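Local coordinates for protein Exo-poly-alpha-D-galacturonosidase (Thermotoga maritima, PDB 3JUR) that probably hydrolyses the galacturonosyl linkages of polygalacturonate chains of pectin, working from their ends as a hyperthermoactive exopolygalacturonase of glycoside hydrolase family 28, at residues Arg104-Glu109 against Pro158-Asp163; Lys165-Met170 against Glu178-Gly183; Val390-Leu395 against Lys401-Ser406. One frame throughout, in Å; residues are numbered along the deposited sequence.

Contact 1: residues Arg104-Glu109 against Pro158-Asp163; sequences RFEGIE and PNQQED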
loop_
_atom_site.group_PDB
_atom_site.type_symbol
_atom_site.label_atom_id
_atom_site.label_comp_id
_atom_site.label_asym_id
_atom_site.label_seq_id
_atom_site.Cartn_x
_atom_site.Cartn_y
_atom_site.Cartn_z
ATOM N N ARG D 104 -37.003 26.007 -22.503
ATOM C CA ARG D 104 -35.695 26.417 -22.030
ATOM C C ARG D 104 -34.618 25.821 -22.928
ATOM O O ARG D 104 -34.754 24.691 -23.394
ATOM C CB ARG D 104 -35.519 25.965 -20.574
ATOM C CG ARG D 104 -34.802 26.979 -19.702
ATOM C CD ARG D 104 -34.636 26.510 -18.270
ATOM N NE ARG D 104 -35.564 27.190 -17.373
ATOM C CZ ARG D 104 -35.303 27.490 -16.105
ATOM N NH1 ARG D 104 -34.124 27.185 -15.564
ATOM N NH2 ARG D 104 -36.222 28.105 -15.376
ATOM N N PHE D 105 -33.563 26.582 -23.198
ATOM C CA PHE D 105 -32.411 26.045 -23.924
ATOM C C PHE D 105 -31.118 26.335 -23.172
ATOM O O PHE D 105 -30.747 27.492 -22.976
ATOM C CB PHE D 105 -32.332 26.592 -25.358
ATOM C CG PHE D 105 -31.328 25.872 -26.232
ATOM C CD1 PHE D 105 -31.724 24.807 -27.033
ATOM C CD2 PHE D 105 -29.984 26.257 -26.244
ATOM C CE1 PHE D 105 -30.807 24.143 -27.842
ATOM C CE2 PHE D 105 -29.058 25.596 -27.044
ATOM C CZ PHE D 105 -29.473 24.537 -27.848
ATOM N N GLU D 106 -30.443 25.267 -22.759
ATOM C CA GLU D 106 -29.201 25.341 -21.971
ATOM C C GLU D 106 -29.244 26.416 -20.879
ATOM O O GLU D 106 -28.348 27.264 -20.773
ATOM C CB GLU D 106 -27.972 25.466 -22.888
ATOM C CG GLU D 106 -27.741 24.204 -23.733
ATOM C CD GLU D 106 -26.489 24.259 -24.600
ATOM O OE1 GLU D 106 -26.157 25.339 -25.137
ATOM O OE2 GLU D 106 -25.844 23.203 -24.763
ATOM N N GLY D 107 -30.311 26.364 -20.079
ATOM C CA GLY D 107 -30.454 27.206 -18.893
ATOM C C GLY D 107 -31.083 28.580 -19.079
ATOM O O GLY D 107 -31.193 29.340 -18.114
ATOM N N ILE D 108 -31.494 28.912 -20.300
ATOM C CA ILE D 108 -32.159 30.199 -20.552
ATOM C C ILE D 108 -33.563 29.990 -21.136
ATOM O O ILE D 108 -33.735 29.254 -22.114
ATOM C CB ILE D 108 -31.310 31.145 -21.464
ATOM C CG1 ILE D 108 -29.951 31.459 -20.820
ATOM C CG2 ILE D 108 -32.066 32.458 -21.753
ATOM C CD1 ILE D 108 -28.915 32.015 -21.777
ATOM N N GLU D 109 -34.554 30.636 -20.517
ATOM C CA GLU D 109 -35.947 30.547 -20.955
ATOM C C GLU D 109 -36.172 31.238 -22.293
ATOM O O GLU D 109 -35.568 32.273 -22.581
ATOM C CB GLU D 109 -36.880 31.161 -19.910
ATOM C CG GLU D 109 -36.964 30.378 -18.610
ATOM C CD GLU D 109 -38.104 30.840 -17.723
ATOM O OE1 GLU D 109 -38.664 30.000 -16.982
ATOM O OE2 GLU D 109 -38.439 32.041 -17.768
ATOM N N PRO D 158 -26.581 25.829 -41.804
ATOM C CA PRO D 158 -26.836 26.475 -40.511
ATOM C C PRO D 158 -26.611 25.595 -39.280
ATOM O O PRO D 158 -26.611 24.364 -39.372
ATOM C CB PRO D 158 -28.319 26.850 -40.595
ATOM C CG PRO D 158 -28.868 26.057 -41.750
ATOM C CD PRO D 158 -27.742 25.949 -42.703
ATOM N N ASN D 159 -26.420 26.252 -38.139
ATOM C CA ASN D 159 -26.350 25.596 -36.839
ATOM C C ASN D 159 -26.808 26.534 -35.720
ATOM O O ASN D 159 -27.164 27.691 -35.980
ATOM C CB ASN D 159 -24.948 25.029 -36.573
ATOM C CG ASN D 159 -23.863 26.084 -36.634
ATOM O OD1 ASN D 159 -23.827 27.004 -35.822
ATOM N ND2 ASN D 159 -22.961 25.944 -37.594
ATOM N N GLN D 160 -26.786 26.028 -34.485
ATOM C CA GLN D 160 -27.318 26.726 -33.314
ATOM C C GLN D 160 -26.502 27.934 -32.835
ATOM O O GLN D 160 -27.031 28.784 -32.115
ATOM C CB GLN D 160 -27.484 25.740 -32.145
ATOM C CG GLN D 160 -26.190 25.065 -31.704
ATOM C CD GLN D 160 -26.365 24.194 -30.476
ATOM O OE1 GLN D 160 -27.207 23.289 -30.449
ATOM N NE2 GLN D 160 -25.559 24.456 -29.448
ATOM N N GLN D 161 -25.230 28.005 -33.233
ATOM C CA GLN D 161 -24.268 28.975 -32.669
ATOM C C GLN D 161 -24.701 30.450 -32.625
ATOM O O GLN D 161 -24.516 31.114 -31.602
ATOM C CB GLN D 161 -22.891 28.827 -33.329
ATOM C CG GLN D 161 -22.119 27.597 -32.833
ATOM C CD GLN D 161 -20.949 27.230 -33.730
ATOM O OE1 GLN D 161 -20.162 28.088 -34.132
ATOM N NE2 GLN D 161 -20.829 25.945 -34.045
ATOM N N GLU D 162 -25.271 30.957 -33.716
ATOM C CA GLU D 162 -25.751 32.341 -33.736
ATOM C C GLU D 162 -26.947 32.565 -32.812
ATOM O O GLU D 162 -27.015 33.574 -32.111
ATOM C CB GLU D 162 -26.062 32.810 -35.166
ATOM C CG GLU D 162 -24.827 33.006 -36.031
ATOM C CD GLU D 162 -23.809 33.933 -35.388
ATOM O OE1 GLU D 162 -23.955 35.169 -35.517
ATOM O OE2 GLU D 162 -22.857 33.421 -34.755
ATOM N N ASP D 163 -27.877 31.614 -32.807
ATOM C CA ASP D 163 -29.053 31.686 -31.945
ATOM C C ASP D 163 -28.714 31.584 -30.457
ATOM O O ASP D 163 -29.317 32.279 -29.640
ATOM C CB ASP D 163 -30.076 30.625 -32.353
ATOM C CG ASP D 163 -30.749 30.949 -33.673
ATOM O OD1 ASP D 163 -30.798 30.067 -34.557
ATOM O OD2 ASP D 163 -31.216 32.096 -33.834
HETATM O O HOH W 1 -25.186 22.545 -27.222
#

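Contact 2: residues Lys165-Met170 against Glu178-Gly183; sequences KKLKEM and EERVFG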
loop_
_atom_site.group_PDB
_atom_site.type_symbol
_atom_site.label_atom_id
_atom_site.label_comp_id
_atom_site.label_asym_id
_atom_site.label_seq_id
_atom_site.Cartn_x
_atom_site.Cartn_y
_atom_site.Cartn_z
ATOM N N LYS D 165 -25.848 32.550 -29.187
ATOM C CA LYS D 165 -25.241 33.858 -28.968
ATOM C C LYS D 165 -26.310 34.925 -28.727
ATOM O O LYS D 165 -26.222 35.687 -27.763
ATOM C CB LYS D 165 -24.360 34.222 -30.168
ATOM C CG LYS D 165 -23.655 35.561 -30.083
ATOM C CD LYS D 165 -22.914 35.849 -31.380
ATOM C CE LYS D 165 -22.343 37.261 -31.413
ATOM N NZ LYS D 165 -21.208 37.406 -30.466
ATOM N N LYS D 166 -27.322 34.956 -29.596
ATOM C CA LYS D 166 -28.432 35.913 -29.490
ATOM C C LYS D 166 -29.249 35.732 -28.212
ATOM O O LYS D 166 -29.558 36.708 -27.527
ATOM C CB LYS D 166 -29.352 35.833 -30.715
ATOM C CG LYS D 166 -28.782 36.493 -31.968
ATOM C CD LYS D 166 -29.847 36.744 -33.041
ATOM C CE LYS D 166 -30.315 35.456 -33.721
ATOM N NZ LYS D 166 -31.241 35.763 -34.856
ATOM N N LEU D 167 -29.586 34.481 -27.898
ATOM C CA LEU D 167 -30.341 34.145 -26.688
ATOM C C LEU D 167 -29.648 34.621 -25.403
ATOM O O LEU D 167 -30.305 35.149 -24.500
ATOM C CB LEU D 167 -30.629 32.635 -26.630
ATOM C CG LEU D 167 -31.419 32.077 -25.438
ATOM C CD1 LEU D 167 -32.827 32.654 -25.374
ATOM C CD2 LEU D 167 -31.470 30.559 -25.478
ATOM N N LYS D 168 -28.332 34.433 -25.328
ATOM C CA LYS D 168 -27.555 34.876 -24.164
ATOM C C LYS D 168 -27.594 36.396 -24.024
ATOM O O LYS D 168 -27.810 36.922 -22.929
ATOM C CB LYS D 168 -26.107 34.387 -24.251
ATOM C CG LYS D 168 -25.938 32.885 -24.021
ATOM C CD LYS D 168 -24.493 32.458 -24.267
ATOM C CE LYS D 168 -24.284 30.983 -23.947
ATOM N NZ LYS D 168 -23.049 30.456 -24.599
ATOM N N GLU D 169 -27.403 37.090 -25.144
ATOM C CA GLU D 169 -27.450 38.555 -25.170
ATOM C C GLU D 169 -28.802 39.117 -24.732
ATOM O O GLU D 169 -28.852 40.084 -23.976
ATOM C CB GLU D 169 -27.047 39.086 -26.544
ATOM C CG GLU D 169 -25.556 39.365 -26.651
ATOM C CD GLU D 169 -25.031 39.305 -28.077
ATOM O OE1 GLU D 169 -25.641 39.923 -28.978
ATOM O OE2 GLU D 169 -23.991 38.643 -28.291
ATOM N N MET D 170 -29.885 38.487 -25.187
ATOM C CA MET D 170 -31.243 38.858 -24.779
ATOM C C MET D 170 -31.436 38.725 -23.269
ATOM O O MET D 170 -31.977 39.624 -22.630
ATOM C CB MET D 170 -32.282 38.008 -25.511
ATOM C CG MET D 170 -32.470 38.353 -26.974
ATOM S SD MET D 170 -33.343 37.036 -27.856
ATOM C CE MET D 170 -33.785 37.906 -29.367
ATOM N N GLU D 178 -41.356 36.533 -23.190
ATOM C CA GLU D 178 -42.384 36.592 -24.239
ATOM C C GLU D 178 -41.837 37.160 -25.546
ATOM O O GLU D 178 -42.431 36.973 -26.607
ATOM C CB GLU D 178 -43.584 37.441 -23.784
ATOM C CG GLU D 178 -44.378 36.883 -22.593
ATOM C CD GLU D 178 -43.671 37.052 -21.240
ATOM O OE1 GLU D 178 -44.072 36.366 -20.276
ATOM O OE2 GLU D 178 -42.719 37.862 -21.132
ATOM N N GLU D 179 -40.706 37.855 -25.457
ATOM C CA GLU D 179 -40.090 38.497 -26.618
ATOM C C GLU D 179 -38.871 37.728 -27.141
ATOM O O GLU D 179 -38.227 38.147 -28.104
ATOM C CB GLU D 179 -39.735 39.952 -26.293
ATOM C CG GLU D 179 -40.947 40.802 -25.920
ATOM C CD GLU D 179 -40.597 42.220 -25.507
ATOM O OE1 GLU D 179 -39.419 42.625 -25.629
ATOM O OE2 GLU D 179 -41.515 42.937 -25.056
ATOM N N ARG D 180 -38.575 36.596 -26.509
ATOM C CA ARG D 180 -37.487 35.725 -26.937
ATOM C C ARG D 180 -38.055 34.602 -27.798
ATOM O O ARG D 180 -38.155 33.453 -27.356
ATOM C CB ARG D 180 -36.750 35.143 -25.728
ATOM C CG ARG D 180 -36.165 36.172 -24.786
ATOM C CD ARG D 180 -35.421 35.487 -23.656
ATOM N NE ARG D 180 -35.231 36.372 -22.512
ATOM C CZ ARG D 180 -34.907 35.960 -21.289
ATOM N NH1 ARG D 180 -34.737 34.665 -21.037
ATOM N NH2 ARG D 180 -34.754 36.843 -20.311
ATOM N N VAL D 181 -38.420 34.945 -29.028
ATOM C CA VAL D 181 -39.117 34.017 -29.915
ATOM C C VAL D 181 -38.167 33.442 -30.962
ATOM O O VAL D 181 -37.551 34.183 -31.731
ATOM C CB VAL D 181 -40.340 34.692 -30.600
ATOM C CG1 VAL D 181 -41.084 33.707 -31.507
ATOM C CG2 VAL D 181 -41.283 35.272 -29.553
ATOM N N PHE D 182 -38.056 32.118 -30.982
ATOM C CA PHE D 182 -37.204 31.427 -31.948
ATOM C C PHE D 182 -38.044 30.510 -32.841
ATOM O O PHE D 182 -38.894 30.994 -33.584
ATOM C CB PHE D 182 -36.041 30.709 -31.234
ATOM C CG PHE D 182 -35.048 31.658 -30.614
ATOM C CD1 PHE D 182 -33.860 31.967 -31.269
ATOM C CD2 PHE D 182 -35.320 32.283 -29.400
ATOM C CE1 PHE D 182 -32.951 32.869 -30.713
ATOM C CE2 PHE D 182 -34.418 33.187 -28.840
ATOM C CZ PHE D 182 -33.230 33.478 -29.498
ATOM N N GLY D 183 -37.823 29.201 -32.773
ATOM C CA GLY D 183 -38.568 28.271 -33.619
ATOM C C GLY D 183 -38.177 28.377 -35.079
ATOM O O GLY D 183 -36.997 28.247 -35.418
#

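Contact 3: residues Val390-Leu395 against Lys401-Ser406; sequences VRIEGL and KDILIS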
loop_
_atom_site.group_PDB
_atom_site.type_symbol
_atom_site.label_atom_id
_atom_site.label_comp_id
_atom_site.label_asym_id
_atom_site.label_seq_id
_atom_site.Cartn_x
_atom_site.Cartn_y
_atom_site.Cartn_z
ATOM N N VAL D 390 -8.579 12.429 -8.766
ATOM C CA VAL D 390 -9.155 13.666 -8.231
ATOM C C VAL D 390 -8.534 14.885 -8.934
ATOM O O VAL D 390 -7.317 15.103 -8.876
ATOM C CB VAL D 390 -8.956 13.788 -6.703
ATOM C CG1 VAL D 390 -9.591 15.071 -6.175
ATOM C CG2 VAL D 390 -9.528 12.584 -5.967
ATOM N N ARG D 391 -9.381 15.658 -9.609
ATOM C CA ARG D 391 -8.967 16.878 -10.279
ATOM C C ARG D 391 -9.878 18.017 -9.818
ATOM O O ARG D 391 -11.064 18.052 -10.159
ATOM C CB ARG D 391 -9.040 16.687 -11.794
ATOM C CG ARG D 391 -8.470 17.841 -12.614
ATOM C CD ARG D 391 -8.663 17.575 -14.099
ATOM N NE ARG D 391 -8.148 18.664 -14.916
ATOM C CZ ARG D 391 -8.116 18.672 -16.248
ATOM N NH1 ARG D 391 -8.589 17.647 -16.954
ATOM N NH2 ARG D 391 -7.612 19.723 -16.879
ATOM N N ILE D 392 -9.324 18.925 -9.007
ATOM C CA ILE D 392 -10.115 20.001 -8.395
ATOM C C ILE D 392 -9.461 21.343 -8.685
ATOM O O ILE D 392 -8.327 21.591 -8.279
ATOM C CB ILE D 392 -10.310 19.794 -6.858
ATOM C CG1 ILE D 392 -11.129 18.528 -6.595
ATOM C CG2 ILE D 392 -10.981 21.040 -6.208
ATOM C CD1 ILE D 392 -11.081 18.033 -5.150
ATOM N N GLU D 393 -10.170 22.191 -9.421
ATOM C CA GLU D 393 -9.621 23.485 -9.812
ATOM C C GLU D 393 -10.560 24.651 -9.495
ATOM O O GLU D 393 -11.625 24.819 -10.118
ATOM C CB GLU D 393 -9.200 23.462 -11.288
ATOM C CG GLU D 393 -8.013 22.529 -11.525
ATOM C CD GLU D 393 -7.784 22.166 -12.986
ATOM O OE1 GLU D 393 -6.760 22.625 -13.546
ATOM O OE2 GLU D 393 -8.606 21.424 -13.570
ATOM N N GLY D 394 -10.160 25.430 -8.499
ATOM C CA GLY D 394 -10.867 26.650 -8.120
ATOM C C GLY D 394 -10.241 27.880 -8.759
ATOM O O GLY D 394 -9.508 27.780 -9.743
ATOM N N LEU D 395 -10.538 29.044 -8.197
ATOM C CA LEU D 395 -9.954 30.307 -8.669
ATOM C C LEU D 395 -9.153 30.967 -7.553
ATOM O O LEU D 395 -9.419 30.727 -6.379
ATOM C CB LEU D 395 -11.052 31.245 -9.194
ATOM C CG LEU D 395 -12.046 30.631 -10.193
ATOM C CD1 LEU D 395 -13.312 31.478 -10.316
ATOM C CD2 LEU D 395 -11.394 30.402 -11.556
ATOM N N LYS D 401 -13.902 24.775 -1.486
ATOM C CA LYS D 401 -13.781 24.596 -0.038
ATOM C C LYS D 401 -14.461 23.330 0.450
ATOM O O LYS D 401 -15.462 22.883 -0.130
ATOM C CB LYS D 401 -14.370 25.800 0.710
ATOM C CG LYS D 401 -13.640 27.118 0.480
ATOM C CD LYS D 401 -14.560 28.295 0.794
ATOM C CE LYS D 401 -13.892 29.658 0.557
ATOM N NZ LYS D 401 -13.847 30.048 -0.888
ATOM N N ASP D 402 -13.916 22.766 1.531
ATOM C CA ASP D 402 -14.572 21.686 2.280
ATOM C C ASP D 402 -14.945 20.477 1.409
ATOM O O ASP D 402 -16.098 20.037 1.374
ATOM C CB ASP D 402 -15.805 22.241 3.025
ATOM C CG ASP D 402 -16.355 21.276 4.067
ATOM O OD1 ASP D 402 -15.561 20.546 4.713
ATOM O OD2 ASP D 402 -17.597 21.255 4.246
ATOM N N ILE D 403 -13.958 19.945 0.699
ATOM C CA ILE D 403 -14.136 18.715 -0.049
ATOM C C ILE D 403 -13.556 17.589 0.789
ATOM O O ILE D 403 -12.385 17.647 1.191
ATOM C CB ILE D 403 -13.448 18.746 -1.452
ATOM C CG1 ILE D 403 -13.778 20.035 -2.221
ATOM C CG2 ILE D 403 -13.820 17.496 -2.260
ATOM C CD1 ILE D 403 -15.281 20.287 -2.500
ATOM N N LEU D 404 -14.377 16.576 1.060
ATOM C CA LEU D 404 -13.962 15.439 1.878
ATOM C C LEU D 404 -14.206 14.119 1.153
ATOM O O LEU D 404 -15.322 13.849 0.681
ATOM C CB LEU D 404 -14.667 15.458 3.246
ATOM C CG LEU D 404 -14.299 14.373 4.270
ATOM C CD1 LEU D 404 -12.843 14.485 4.706
ATOM C CD2 LEU D 404 -15.229 14.411 5.494
ATOM N N ILE D 405 -13.142 13.324 1.043
ATOM C CA ILE D 405 -13.193 11.985 0.471
ATOM C C ILE D 405 -12.756 10.991 1.551
ATOM O O ILE D 405 -11.668 11.115 2.119
ATOM C CB ILE D 405 -12.293 11.867 -0.783
ATOM C CG1 ILE D 405 -12.692 12.928 -1.815
ATOM C CG2 ILE D 405 -12.381 10.465 -1.383
ATOM C CD1 ILE D 405 -11.723 13.095 -2.960
ATOM N N SER D 406 -13.612 10.015 1.853
ATOM C CA SER D 406 -13.313 9.084 2.932
ATOM C C SER D 406 -13.747 7.657 2.633
ATOM O O SER D 406 -14.652 7.428 1.816
ATOM C CB SER D 406 -13.918 9.576 4.243
ATOM O OG SER D 406 -15.304 9.788 4.076
#

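Contact 1: residues Arg104-Glu109 against Pro158-Asp163
Phe105 and Gln160 make the closest direct contact between these segments, a van der Waals contact in which Phe105 CZ lies 3.7 Å from Gln160 OE1. The amide oxygen sits at the ring edge, close to the ring plane, while the planes of amide and ring are turned 74° apart. Phe105 has its CG anti to the backbone N (chi1 -169°), which sends the ring out from the strand to meet the glutamine. The same OE1 is gripped by Arg189, so the ring edge lies beside an oxygen that already has its polar partner.

A water supplies the polar link. It donates to Glu106 OE2 at 2.6 Å and accepts from Gln160 NE2 at 3.0 Å, joining a carboxylate and an amide whose nearest atoms, Glu106 OE1 and Gln160 NE2, stay 4.4 Å apart.

The first segment is the tip of a two-residue beta-hairpin joining strands 103-105 and 108-112. Phe105 to Ile108 form a type I' turn, with Glu106 and Gly107 both at positive phi. Backbone bonds close it, Phe105 N to Ile108 O at 2.9 Å and Ile108 N to Phe105 O at 3.1 Å. Helix 161-173 covers this hairpin, Val164 meeting Phe105, and Leu167 and Ala171 meeting Ile108.

Ionic and capping bonds also occur within each segment. Arg104 NH2 and Glu109 OE1 form a salt bridge at 3.5 Å across the hairpin strands, the hydrogen bond within it being weak. At the approach to the helix, Gln161 N donates to Asn159 OD1 at 3.1 Å, a capping bond received in the carbonyl plane on a lone pair.

Contact 2: residues Lys165-Met170 against Glu178-Gly183
Met170 and Phe182 meet in a Met-aromatic contact that is neither face-on nor edge-on: the sulfur SD of Met170 stands 5.0 Å from the centroid of the Phe182 ring, 68° off its normal. The two side chains come from opposite directions. Met170 has CG anti to its carbonyl carbon (chi1 -73°) and an extended chain beyond, which carries the sulfur from the helix to within 3.9 Å of Phe182 CZ.

Leu167, one helical turn earlier, shares the same end of the ring. Its CD1 lies 3.9 Å from Phe182 CE2, while Leu167 CB comes to 4.0 Å from Phe182 CZ, so the CE2-CZ bond is held between leucine and methionine. His186 meets the Phe182 ring edge-to-face. With an alanine at Phe182, the sulfur of Met170 and the methyl of Leu167 would probably lose their common partner, a gap would open beneath the helix, and His186 would have no ring to pack on.

The aliphatic part of Arg180 extends the apolar patch, its CD lying 4.2 Å from Leu167 CD1 and its CG 4.3 Å from Met170 SD. The guanidinium group of this buried residue is satisfied elsewhere, by a salt bridge to Asp272 and a bond to the carbonyl of Thr175.

Backbone bonds from Arg180 and Phe182 to Tyr111 fasten the returning chain alongside strand 108-112, whose Leu110 packs on both Leu167 and Phe182. The arrangement is that of a helix and its return loop folded together by an apolar cluster, an excursion between strands 132-134 and 193-196 of the parallel beta-helix.

Contact 3: residues Val390-Leu395 against Lys401-Ser406
Val390 and Ile405 reach toward each other tip to tip, with Val390 CG2 3.8 Å from Ile405 CD1. Two residues along, Ile392 and Ile403 meet differently, sliding past each other in opposite directions until Ile392 CD1 is 4.0 Å from Ile403 CG2. In Ile405, CG1 is anti to the carbonyl carbon (chi1 -56°) and the chain then runs extended, which puts CD1 at the far end of the side chain, facing the valine methyl. All four residues are buried. The backbones remain well separated, the CA atoms of Ile392 and Ile403 being 9.4 Å apart, and side chains alone bridge the distance. Neighbouring coils continue the layer: Ile358 packs on both Ile392 and Ile403, and Leu424 on both Ile392 and Ile405.

Arg391, Glu393, Asp402 and Leu404 are turned from this interior and are partly exposed, three of them charged. Arg391 and Glu393 form a salt bridge on the other face of their strand, with Arg391 NE 3.1 Å from Glu393 OE2. The bond is bent, the N-H to acceptor angle being 137°, and the nitrogen approaches from above the carboxylate plane. Arg391 has a second carboxylate partner in Glu354 and a cation-pi contact with Tyr388. On the second strand Asp402 and Leu404 face away from the apolar layer, Asp402 OD2 bonding to Ser375.

Strands 388-393 and 400-406 thus belong to different faces of the beta-helix, running in opposite directions across an interior filled by stacked aliphatic side chains, an arrangement characteristic of the right-handed parallel beta-helix of family 28 enzymes.

From the N terminus the three contacts follow in series, without nesting or crossing. Contact 1 closes the longest loop, in which 48 residues, including strands of the beta-helix, separate the hairpin tip from the start of helix 161-173. Contact 2 opens two residues later on that helix and closes a short return of seven residues. These two are neighbours, with centres about 8 Å apart, and they touch directly: Arg180 NH1 lies 3.0 Å from Glu109 O, probably hydrogen-bonded, and Asp163 OD2 packs against Phe182 CE1. Contact 3 closes a five-residue connection between two faces of the beta-helix near the C terminus, its centre about 31 Å from that of contact 1.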